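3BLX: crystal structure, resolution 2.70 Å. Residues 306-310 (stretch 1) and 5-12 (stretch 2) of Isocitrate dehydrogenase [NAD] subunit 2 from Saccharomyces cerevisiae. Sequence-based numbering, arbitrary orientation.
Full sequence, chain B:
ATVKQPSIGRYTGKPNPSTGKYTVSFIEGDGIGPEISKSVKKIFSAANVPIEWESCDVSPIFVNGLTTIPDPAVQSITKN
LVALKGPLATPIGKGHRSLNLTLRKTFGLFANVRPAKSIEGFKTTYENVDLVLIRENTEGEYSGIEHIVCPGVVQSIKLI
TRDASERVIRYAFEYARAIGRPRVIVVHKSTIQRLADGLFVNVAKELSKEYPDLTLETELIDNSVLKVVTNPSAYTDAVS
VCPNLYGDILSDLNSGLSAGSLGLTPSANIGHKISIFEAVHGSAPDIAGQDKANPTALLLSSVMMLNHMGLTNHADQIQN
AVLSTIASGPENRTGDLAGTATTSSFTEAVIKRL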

# COMPACT_ATOMS: atom_id res chain seq x y z
N LEU B 306 42.46 -17.96 41.13
CA LEU B 306 43.34 -18.35 42.23
C LEU B 306 42.77 -17.83 43.55
O LEU B 306 42.44 -18.61 44.45
CB LEU B 306 44.76 -17.82 42.00
CG LEU B 306 45.82 -18.72 41.34
CD1 LEU B 306 45.25 -19.95 40.67
CD2 LEU B 306 46.70 -17.92 40.37
N ASN B 307 42.62 -16.51 43.64
CA ASN B 307 42.04 -15.87 44.82
C ASN B 307 40.71 -16.47 45.25
O ASN B 307 40.35 -16.40 46.41
CB ASN B 307 41.88 -14.37 44.60
CG ASN B 307 43.17 -13.61 44.81
OD1 ASN B 307 43.89 -13.86 45.77
ND2 ASN B 307 43.46 -12.66 43.92
N HIS B 308 39.96 -17.03 44.32
CA HIS B 308 38.66 -17.58 44.67
C HIS B 308 38.85 -18.97 45.26
O HIS B 308 38.00 -19.48 46.00
CB HIS B 308 37.73 -17.58 43.44
CG HIS B 308 36.43 -18.29 43.65
ND1 HIS B 308 36.07 -19.42 42.94
CD2 HIS B 308 35.40 -18.04 44.49
CE1 HIS B 308 34.88 -19.84 43.33
NE2 HIS B 308 34.45 -19.02 44.27
N MET B 309 40.01 -19.55 44.95
CA MET B 309 40.35 -20.91 45.36
C MET B 309 41.12 -20.91 46.68
O MET B 309 41.10 -21.90 47.41
CB MET B 309 41.12 -21.63 44.26
CG MET B 309 40.25 -22.09 43.11
SD MET B 309 41.12 -23.03 41.84
CE MET B 309 42.44 -21.89 41.46
N GLY B 310 41.79 -19.80 47.00
CA GLY B 310 42.53 -19.69 48.24
C GLY B 310 44.04 -19.65 48.06
O GLY B 310 44.78 -19.37 49.00
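Stretch 2 (5-12) QPSIGRYT

The last turn of a helix can receive an irregular segment of chain through its side chains, with no need for that segment to form a strand or helix of its own. Isocitrate dehydrogenase [NAD] subunit 2 gives a compact example. Residues 306-309 are the last turn of a helix that begins earlier in the chain, and Gly310, with a phi of 111°, is the first residue to leave helical geometry. The turn is closed by Met309 N and Gly310 N, which both donate to Leu306 O, at 2.7 and 2.9 Å. At the backbone angles of Gly310 a CB would be jammed against the preceding carbonyl oxygen, so the local geometry by itself calls for glycine.

Against this turn lies the segment from Gln5 to Thr12, almost three hundred residues away in sequence and without regular helix or strand. Its contacts come in two places: at Gln5, and again from Gly9 to Tyr11. Gln5 meets Asn307 and His308, the chain then swings out of reach at Ser7 and Ile8, and it returns through Gly9 to Tyr11. The nearest CA atoms across the stretches are those of Met309 and Tyr11, 5.8 Å apart. Together the two stretches bury 319 Å², most of it on Tyr11, His308 and Gln5.

His308 anchors the arrangement. With chi1 in the t well, its side chain carries the imidazole to the returning loop, where NE2 donates a hydrogen bond to Gly9 O at 2.8 Å. The N-H...O angle of 168° is nearly straight, and the acceptor lies at the ring edge, near its plane, as expected for a bond made by a ring nitrogen. This is the sole hydrogen bond between the stretches, and its acceptor is a main-chain carbonyl oxygen.

Tyr11 covers the most surface, 90 Å². Its CA-to-CB bond points toward the helix, and CB comes over one face of the imidazole, 4.3 Å from the ring centroid in a CH-pi contact; the same atom approaches His308 O at 3.3 Å. Beyond CB, the phenol ring packs against Met309. Met309 CG lies over one face of that ring, 3.8 Å from its centroid and 3.5 Å from Tyr11 CE1, while Met309 CA is 3.4 Å from Tyr11 CD1. Met309 SD, 4.7 Å from the centroid, sits obliquely. Tyr11 thus packs against two consecutive residues of the helix, His308 and Met309.

Gln5 supplies the other end of the contact. Its CA-to-CB bond also points toward the helix, and its amide reaches the backbone: NE2 lies 3.9 Å from His308 CA, and OE1 is 3.4 Å from Asn307 O. Since both oxygens are acceptors, the latter approach is proximity without a hydrogen bond. The example shows how one well-directed hydrogen bond, flanked by packing, can seat an irregular segment on a helix end.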

# COMPACT_ATOMS: atom_id res chain seq x y z
N GLN B 5 37.54 -14.64 52.58
CA GLN B 5 36.85 -15.08 51.36
C GLN B 5 35.30 -15.10 51.47
O GLN B 5 34.76 -15.47 52.52
CB GLN B 5 37.37 -16.45 50.92
CG GLN B 5 37.29 -16.69 49.41
CD GLN B 5 37.79 -15.50 48.57
OE1 GLN B 5 38.72 -14.75 48.96
NE2 GLN B 5 37.17 -15.31 47.41
N PRO B 6 34.59 -14.68 50.40
CA PRO B 6 33.11 -14.62 50.43
C PRO B 6 32.45 -15.96 50.72
O PRO B 6 32.74 -16.94 50.03
CB PRO B 6 32.75 -14.17 49.01
CG PRO B 6 33.94 -13.41 48.53
CD PRO B 6 35.12 -14.11 49.15
N SER B 7 31.55 -15.99 51.71
CA SER B 7 30.80 -17.19 52.07
C SER B 7 29.76 -17.57 51.01
O SER B 7 29.33 -18.73 50.92
CB SER B 7 30.13 -17.02 53.43
OG SER B 7 29.39 -18.17 53.78
N ILE B 8 29.36 -16.58 50.20
CA ILE B 8 28.30 -16.74 49.20
C ILE B 8 28.59 -17.79 48.12
O ILE B 8 27.84 -18.76 47.97
CB ILE B 8 27.99 -15.41 48.50
CG1 ILE B 8 27.24 -14.48 49.43
CG2 ILE B 8 27.13 -15.67 47.30
CD1 ILE B 8 25.86 -14.97 49.78
N GLY B 9 29.64 -17.58 47.34
CA GLY B 9 30.00 -18.58 46.36
C GLY B 9 31.28 -19.31 46.70
O GLY B 9 32.13 -19.49 45.84
N ARG B 10 31.40 -19.74 47.96
CA ARG B 10 32.63 -20.35 48.48
C ARG B 10 33.14 -21.53 47.66
O ARG B 10 32.36 -22.39 47.26
CB ARG B 10 32.44 -20.81 49.93
CG ARG B 10 32.77 -19.75 50.96
CD ARG B 10 34.27 -19.68 51.25
NE ARG B 10 34.63 -20.45 52.44
CZ ARG B 10 34.40 -20.05 53.69
NH1 ARG B 10 33.79 -18.88 53.90
NH2 ARG B 10 34.76 -20.81 54.72
N TYR B 11 34.45 -21.57 47.43
CA TYR B 11 35.06 -22.72 46.77
C TYR B 11 35.21 -23.94 47.70
O TYR B 11 35.89 -23.87 48.72
CB TYR B 11 36.42 -22.32 46.18
CG TYR B 11 37.12 -23.43 45.43
CD1 TYR B 11 38.46 -23.75 45.69
CD2 TYR B 11 36.45 -24.17 44.47
CE1 TYR B 11 39.11 -24.76 44.99
CE2 TYR B 11 37.10 -25.19 43.77
CZ TYR B 11 38.43 -25.48 44.04
OH TYR B 11 39.06 -26.50 43.34
N THR B 12 34.56 -25.04 47.35
CA THR B 12 34.76 -26.32 48.03
C THR B 12 36.11 -26.89 47.61
O THR B 12 36.27 -27.35 46.48
CB THR B 12 33.64 -27.34 47.67
OG1 THR B 12 32.37 -26.85 48.12
CG2 THR B 12 33.91 -28.70 48.30